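Gamma tubulin complex adapter mto2 (Schizosaccharomyces pombe, PDB 6GDJ) works with its partner mto1 to promote nucleation of at least a subset of cytoplasmic microtubules by recruiting the gamma-tubulin complex to interphase and equatorial microtubule organizing centres. Local coordinates at residues 7-12 with 31-36; 17-22 with 65-70. All coordinates share one frame; numbering follows the deposited sequence.

The dimerisation domain of Mto2 is an all-helical piece of a longer protein, built from helices 5-17, 23-42 and 46-72 in each of two subunits. Contact 1 joins helix 5-17 to helix 23-42 in the buried interior, its centre about 5 Å from the centre of the chain. Contact 2 lies at the surface, its centre about 13 Å from that point, and joins the loop after helix 5-17 to the last helix, 46-72. The centres of the two contacts are about 18 Å apart, and the segments alternate along the sequence: 7-12, 17-22, 31-36, 65-70. Each contact also lies beside the second subunit.

Contact 1. Residues 7-12 with 31-36; sequences STMQTA and QAVNHA
This is a buried helix-to-helix packing contact in the core of a small three-helix domain, where M9 of helix 5-17 reaches V33 and A36 of helix 23-42. The closest CA atoms across the two segments, those of M9 and V33, are 7.5 Å apart, a gap that the long, unbranched methionine spans. Its CG lies anti to the backbone N (chi1 176°) and the chain stays extended through chi2, carrying the sulfur straight out from the helix; a bend at chi3 (67°) then turns the terminal methyl aside. M9 and V33 meet tip to tip, with M9 CE 3.8 Å from V33 CG1. Further back along the methionine, M9 CG lies 3.9 Å from V33 CG1 and 4.0 Å from V33 CG2, so the beta-branched side chain offers both methyls to the thioether. A36, one turn further along, suits its place by being short, letting the sulfur settle close to its helix. Helix 46-72 completes the surroundings, with C52 against M9 and L55 against A36. Cutting M9 back to an alanine is likely to open a gap between the two helices, leaving the V33 methyls and A36 without their apolar partner from helix 5-17. Beside the second helix, M9 SD stands 3.8 Å from A36 CB.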
ATOM      1  N   SER A   7      -9.344 -11.763   3.901  1.00 22.00           N
ATOM      2  CA  SER A   7     -10.682 -11.189   3.833  1.00 21.77           C
ATOM      3  C   SER A   7     -10.829  -9.767   4.258  1.00 20.21           C
ATOM      4  O   SER A   7     -11.525  -9.005   3.613  1.00 21.90           O
ATOM      5  CB  SER A   7     -11.629 -12.048   4.651  1.00 30.10           C
ATOM      6  OG  SER A   7     -11.500 -13.323   4.124  1.00 40.47           O
ATOM      7  N   THR A   8     -10.101  -9.362   5.291  1.00 20.89           N
ATOM      8  CA  THR A   8     -10.099  -7.957   5.757  1.00 20.52           C
ATOM      9  C   THR A   8      -9.559  -7.022   4.679  1.00 18.11           C
ATOM     10  O   THR A   8     -10.093  -5.967   4.446  1.00 18.63           O
ATOM     11  CB  THR A   8      -9.375  -7.748   7.107  1.00 24.67           C
ATOM     12  OG1 THR A   8      -7.990  -7.943   7.030  1.00 35.06           O
ATOM     13  CG2 THR A   8      -9.971  -8.700   8.096  1.00 24.74           C
ATOM     14  N   MET A   9      -8.518  -7.515   4.022  1.00 19.26           N
ATOM     15  CA  MET A   9      -7.875  -6.759   2.956  1.00 17.26           C
ATOM     16  C   MET A   9      -8.803  -6.638   1.701  1.00 17.14           C
ATOM     17  O   MET A   9      -8.989  -5.535   1.179  1.00 16.70           O
ATOM     18  CB  MET A   9      -6.551  -7.423   2.585  1.00 16.93           C
ATOM     19  CG  MET A   9      -5.833  -6.782   1.435  1.00 17.12           C
ATOM     20  SD  MET A   9      -4.255  -7.630   1.033  1.00 17.58           S
ATOM     21  CE  MET A   9      -4.848  -9.197   0.426  1.00 17.97           C
ATOM     22  N   GLN A  10      -9.419  -7.777   1.331  1.00 18.07           N
ATOM     23  CA  GLN A  10     -10.320  -7.771   0.179  1.00 17.87           C
ATOM     24  C   GLN A  10     -11.475  -6.819   0.456  1.00 16.64           C
ATOM     25  O   GLN A  10     -11.853  -6.011  -0.405  1.00 16.58           O
ATOM     26  CB  GLN A  10     -10.827  -9.215  -0.079  1.00 23.73           C
ATOM     27  CG  GLN A  10     -11.884  -9.434  -1.110  1.00 33.53           C
ATOM     28  N   THR A  11     -12.114  -6.905   1.634  1.00 17.09           N
ATOM     29  CA  THR A  11     -13.256  -6.020   1.921  1.00 18.68           C
ATOM     30  C   THR A  11     -12.872  -4.542   1.888  1.00 15.43           C
ATOM     31  O   THR A  11     -13.552  -3.687   1.355  1.00 16.61           O
ATOM     32  CB  THR A  11     -13.869  -6.406   3.270  1.00 19.18           C
ATOM     33  OG1 THR A  11     -14.384  -7.736   3.150  1.00 20.26           O
ATOM     34  CG2 THR A  11     -14.989  -5.418   3.694  1.00 20.12           C
ATOM     35  N   ALA A  12     -11.701  -4.230   2.505  1.00 15.94           N
ATOM     36  CA  ALA A  12     -11.251  -2.874   2.524  1.00 15.71           C
ATOM     37  C   ALA A  12     -10.948  -2.306   1.136  1.00 15.20           C
ATOM     38  O   ALA A  12     -11.310  -1.153   0.871  1.00 15.66           O
ATOM     39  CB  ALA A  12     -10.007  -2.752   3.418  1.00 16.06           C
ATOM     40  N   GLN A  31      -2.589  -3.580  -7.350  1.00 16.03           N
ATOM     41  CA  GLN A  31      -1.502  -4.488  -7.711  1.00 16.34           C
ATOM     42  C   GLN A  31      -0.847  -5.070  -6.426  1.00 15.30           C
ATOM     43  O   GLN A  31      -0.574  -6.255  -6.363  1.00 15.96           O
ATOM     44  CB  GLN A  31      -0.485  -3.779  -8.597  1.00 19.49           C
ATOM     45  CG  GLN A  31      -1.024  -3.364  -9.933  1.00 20.66           C
ATOM     46  CD  GLN A  31      -1.081  -4.462 -10.891  1.00 22.71           C
ATOM     47  OE1 GLN A  31      -0.883  -5.624 -10.514  1.00 27.49           O
ATOM     48  NE2 GLN A  31      -1.319  -4.124 -12.181  1.00 21.78           N
ATOM     49  N   ALA A  32      -0.670  -4.194  -5.424  1.00 15.32           N
ATOM     50  CA  ALA A  32      -0.080  -4.681  -4.151  1.00 16.33           C
ATOM     51  C   ALA A  32      -0.968  -5.727  -3.458  1.00 16.41           C
ATOM     52  O   ALA A  32      -0.505  -6.743  -3.015  1.00 15.93           O
ATOM     53  CB  ALA A  32       0.212  -3.549  -3.218  1.00 17.21           C
ATOM     54  N   VAL A  33      -2.254  -5.440  -3.441  1.00 15.21           N
ATOM     55  CA  VAL A  33      -3.213  -6.369  -2.860  1.00 15.62           C
ATOM     56  C   VAL A  33      -3.185  -7.686  -3.606  1.00 15.54           C
ATOM     57  O   VAL A  33      -3.184  -8.746  -3.025  1.00 16.74           O
ATOM     58  CB  VAL A  33      -4.613  -5.773  -2.805  1.00 16.08           C
ATOM     59  CG1 VAL A  33      -5.669  -6.852  -2.450  1.00 17.74           C
ATOM     60  CG2 VAL A  33      -4.675  -4.692  -1.775  1.00 16.94           C
ATOM     61  N   ASN A  34      -3.132  -7.585  -4.928  1.00 16.57           N
ATOM     62  CA  ASN A  34      -3.042  -8.745  -5.725  1.00 18.56           C
ATOM     63  C   ASN A  34      -1.795  -9.628  -5.492  1.00 16.33           C
ATOM     64  O   ASN A  34      -1.859 -10.850  -5.401  1.00 17.34           O
ATOM     65  CB  ASN A  34      -3.214  -8.342  -7.159  1.00 21.61           C
ATOM     66  CG  ASN A  34      -3.479  -9.477  -7.974  1.00 28.74           C
ATOM     67  OD1 ASN A  34      -4.605 -10.096  -7.915  1.00 40.26           O
ATOM     68  ND2 ASN A  34      -2.426  -9.898  -8.634  1.00 25.99           N
ATOM     69  N   HIS A  35      -0.619  -8.983  -5.335  1.00 16.09           N
ATOM     70  CA  HIS A  35       0.555  -9.730  -4.974  1.00 16.80           C
ATOM     71  C   HIS A  35       0.449 -10.330  -3.569  1.00 16.60           C
ATOM     72  O   HIS A  35       0.935 -11.433  -3.342  1.00 16.91           O
ATOM     73  CB  HIS A  35       1.824  -8.865  -5.110  1.00 16.91           C
ATOM     74  CG  HIS A  35       2.099  -8.436  -6.503  1.00 17.74           C
ATOM     75  ND1 HIS A  35       2.062  -9.323  -7.560  1.00 20.06           N
ATOM     76  CD2 HIS A  35       2.329  -7.213  -7.029  1.00 16.51           C
ATOM     77  CE1 HIS A  35       2.337  -8.669  -8.677  1.00 18.63           C
ATOM     78  NE2 HIS A  35       2.505  -7.382  -8.387  1.00 19.20           N
ATOM     79  N   ALA A  36      -0.223  -9.629  -2.642  1.00 16.17           N
ATOM     80  CA  ALA A  36      -0.449 -10.203  -1.329  1.00 17.17           C
ATOM     81  C   ALA A  36      -1.287 -11.446  -1.392  1.00 16.71           C
ATOM     82  O   ALA A  36      -1.017 -12.434  -0.703  1.00 19.05           O
ATOM     83  CB  ALA A  36      -1.047  -9.164  -0.390  1.00 18.12           C
TER

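Contact 2. Residues 17-22 with 65-70; sequences RTYHPS and EAIDAS
The type I beta turn R17 to H20, by which the chain leaves helix 5-17, carries Y19 as its third residue, and this tyrosine packs on the exterior of helix 46-72 against A66 and I67. The turn is closed by a backbone hydrogen bond from H20 N to R17 O, 3.2 Å long. With CG anti to its own carbonyl carbon and beside the backbone N (chi1 -70°), the tyrosine side chain runs across the helix, from A66 to I67. Its inner part meets the small side chain: CD2 of Y19 is 3.7 Å from A66 CB, which approaches the ring obliquely. Alanine suits this position because its single methyl lets the turn come near, with the CA atoms of Y19 and A66 6.8 Å apart. Further out, I67 crosses the ring at a slant. Its CG1 lies 3.9 Å from Y19 CE2, while its CD1 reaches the phenolic end, 3.6 Å from Y19 OH. These are van der Waals contacts, so a long aliphatic chain is well matched to the outer half of the ring. Just beyond, P21 leads to S22, whose OG caps the backbone N of I24 at the start of helix 23-42; S22 also packs on E65 of the second subunit. R17 makes a salt bridge to E30 on that same helix 23-42. A short loop with a serine N-cap opening the next helix is the connection of an antiparallel helical hairpin, here with helix 46-72 packed beside it.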
ATOM      1  N   ARG A  17     -12.649   1.114  -3.579  1.00 15.06           N
ATOM      2  CA  ARG A  17     -12.977   1.320  -5.007  1.00 16.32           C
ATOM      3  C   ARG A  17     -14.218   2.152  -5.164  1.00 18.59           C
ATOM      4  O   ARG A  17     -14.351   2.901  -6.104  1.00 19.45           O
ATOM      5  CB  ARG A  17     -13.239  -0.029  -5.678  1.00 16.50           C
ATOM      6  CG  ARG A  17     -12.103  -0.905  -5.869  1.00 17.96           C
ATOM      7  CD  ARG A  17     -12.573  -2.195  -6.477  1.00 27.44           C
ATOM      8  NE  ARG A  17     -11.512  -3.117  -6.634  1.00 22.34           N
ATOM      9  CZ  ARG A  17     -11.623  -4.436  -6.542  1.00 23.46           C
ATOM     10  NH1 ARG A  17     -12.813  -5.015  -6.257  1.00 27.78           N
ATOM     11  NH2 ARG A  17     -10.549  -5.204  -6.638  1.00 26.64           N
ATOM     12  N   THR A  18     -15.139   2.057  -4.191  1.00 16.60           N
ATOM     13  CA  THR A  18     -16.383   2.828  -4.313  1.00 18.41           C
ATOM     14  C   THR A  18     -16.237   4.330  -4.121  1.00 19.96           C
ATOM     15  O   THR A  18     -17.174   5.062  -4.388  1.00 19.99           O
ATOM     16  CB  THR A  18     -17.448   2.341  -3.302  1.00 18.63           C
ATOM     17  OG1 THR A  18     -17.097   2.695  -1.952  1.00 19.29           O
ATOM     18  CG2 THR A  18     -17.703   0.914  -3.419  1.00 19.36           C
ATOM     19  N   TYR A  19     -15.056   4.805  -3.664  1.00 17.69           N
ATOM     20  CA  TYR A  19     -14.808   6.237  -3.534  1.00 18.23           C
ATOM     21  C   TYR A  19     -14.097   6.854  -4.772  1.00 21.08           C
ATOM     22  O   TYR A  19     -13.759   8.027  -4.722  1.00 25.73           O
ATOM     23  CB  TYR A  19     -13.990   6.533  -2.265  1.00 18.05           C
ATOM     24  CG  TYR A  19     -14.786   6.307  -0.994  1.00 17.37           C
ATOM     25  CD1 TYR A  19     -14.852   5.074  -0.409  1.00 18.77           C
ATOM     26  CD2 TYR A  19     -15.474   7.369  -0.415  1.00 18.50           C
ATOM     27  CE1 TYR A  19     -15.588   4.892   0.744  1.00 17.38           C
ATOM     28  CE2 TYR A  19     -16.231   7.204   0.739  1.00 18.19           C
ATOM     29  CZ  TYR A  19     -16.258   5.974   1.323  1.00 19.20           C
ATOM     30  OH  TYR A  19     -17.001   5.720   2.486  1.00 18.91           O
ATOM     31  N   HIS A  20     -13.981   6.052  -5.834  1.00 21.80           N
ATOM     32  CA  HIS A  20     -13.376   6.496  -7.109  1.00 22.85           C
ATOM     33  C   HIS A  20     -12.046   7.190  -6.871  1.00 23.47           C
ATOM     34  O   HIS A  20     -11.811   8.319  -7.308  1.00 23.16           O
ATOM     35  CB  HIS A  20     -14.302   7.493  -7.770  1.00 30.63           C
ATOM     36  CG  HIS A  20     -15.654   6.961  -8.075  1.00 38.60           C
ATOM     37  ND1 HIS A  20     -15.883   5.828  -8.846  1.00 47.88           N
ATOM     38  CD2 HIS A  20     -16.883   7.445  -7.768  1.00 49.27           C
ATOM     39  CE1 HIS A  20     -17.139   5.641  -9.000  1.00 47.56           C
ATOM     40  NE2 HIS A  20     -17.796   6.600  -8.359  1.00 49.21           N
ATOM     41  N   PRO A  21     -11.145   6.508  -6.182  1.00 21.71           N
ATOM     42  CA  PRO A  21      -9.852   7.155  -5.980  1.00 24.18           C
ATOM     43  C   PRO A  21      -9.108   7.342  -7.311  1.00 21.30           C
ATOM     44  O   PRO A  21      -9.397   6.683  -8.298  1.00 21.28           O
ATOM     45  CB  PRO A  21      -9.162   6.208  -5.065  1.00 24.75           C
ATOM     46  CG  PRO A  21      -9.748   4.878  -5.290  1.00 25.33           C
ATOM     47  CD  PRO A  21     -11.181   5.175  -5.618  1.00 23.88           C
ATOM     48  N   SER A  22      -8.143   8.262  -7.318  1.00 21.44           N
ATOM     49  CA  SER A  22      -7.346   8.477  -8.537  1.00 21.98           C
ATOM     50  C   SER A  22      -6.724   7.178  -8.997  1.00 20.97           C
ATOM     51  O   SER A  22      -6.202   6.372  -8.200  1.00 20.70           O
ATOM     52  CB  SER A  22      -6.213   9.393  -8.215  1.00 27.02           C
ATOM     53  OG  SER A  22      -5.414   9.540  -9.388  1.00 31.06           O
ATOM     54  N   GLU A  65      -9.739   9.378   4.349  1.00 21.67           N
ATOM     55  CA  GLU A  65      -9.387  10.619   3.700  1.00 23.73           C
ATOM     56  C   GLU A  65     -10.414  11.108   2.697  1.00 24.88           C
ATOM     57  O   GLU A  65     -10.685  12.342   2.562  1.00 28.90           O
ATOM     58  CB  GLU A  65      -8.036  10.472   3.043  1.00 25.74           C
ATOM     59  CG  GLU A  65      -6.916  10.541   4.057  1.00 27.03           C
ATOM     60  CD  GLU A  65      -5.706  11.283   3.451  1.00 39.55           C
ATOM     61  OE1 GLU A  65      -5.427  11.209   2.220  1.00 47.28           O
ATOM     62  OE2 GLU A  65      -5.041  11.947   4.215  1.00 48.49           O
ATOM     63  N   ALA A  66     -10.999  10.165   1.999  1.00 21.57           N
ATOM     64  CA  ALA A  66     -12.006  10.519   1.012  1.00 22.58           C
ATOM     65  C   ALA A  66     -13.278  11.066   1.676  1.00 23.27           C
ATOM     66  O   ALA A  66     -13.958  11.958   1.146  1.00 27.36           O
ATOM     67  CB  ALA A  66     -12.338   9.312   0.121  1.00 23.95           C
ATOM     68  N   ILE A  67     -13.645  10.467   2.786  1.00 21.90           N
ATOM     69  CA  ILE A  67     -14.824  10.893   3.561  1.00 21.16           C
ATOM     70  C   ILE A  67     -14.577  12.296   4.103  1.00 25.44           C
ATOM     71  O   ILE A  67     -15.396  13.200   3.958  1.00 31.87           O
ATOM     72  CB  ILE A  67     -15.056   9.957   4.743  1.00 20.16           C
ATOM     73  CG1 ILE A  67     -15.519   8.586   4.271  1.00 21.17           C
ATOM     74  CG2 ILE A  67     -16.017  10.585   5.735  1.00 24.02           C
ATOM     75  CD1 ILE A  67     -15.520   7.493   5.302  1.00 19.41           C
ATOM     76  N   ASP A  68     -13.399  12.492   4.646  1.00 25.82           N
ATOM     77  CA  ASP A  68     -13.025  13.832   5.097  1.00 30.33           C
ATOM     78  C   ASP A  68     -13.075  14.882   3.957  1.00 34.00           C
ATOM     79  O   ASP A  68     -13.628  15.958   4.133  1.00 37.46           O
ATOM     80  CB  ASP A  68     -11.637  13.804   5.724  1.00 29.02           C
ATOM     81  CG  ASP A  68     -11.586  13.041   7.023  1.00 34.63           C
ATOM     82  OD1 ASP A  68     -12.635  12.811   7.631  1.00 44.78           O
ATOM     83  OD2 ASP A  68     -10.453  12.670   7.436  1.00 46.45           O
ATOM     84  N   ALA A  69     -12.586  14.524   2.783  1.00 29.62           N
ATOM     85  CA  ALA A  69     -12.617  15.415   1.618  1.00 33.48           C
ATOM     86  C   ALA A  69     -14.040  15.779   1.195  1.00 41.02           C
ATOM     87  O   ALA A  69     -14.344  16.928   0.852  1.00 47.28           O
ATOM     88  CB  ALA A  69     -11.896  14.790   0.441  1.00 40.96           C
ATOM     89  N   SER A  70     -14.906  14.784   1.219  1.00 35.07           N
ATOM     90  CA  SER A  70     -16.274  14.940   0.802  1.00 32.67           C
ATOM     91  C   SER A  70     -17.026  15.854   1.795  1.00 41.87           C
ATOM     92  O   SER A  70     -17.818  16.712   1.376  1.00 41.81           O
ATOM     93  CB  SER A  70     -16.923  13.573   0.680  1.00 29.75           C
ATOM     94  OG  SER A  70     -18.306  13.763   0.348  1.00 43.31           O
TER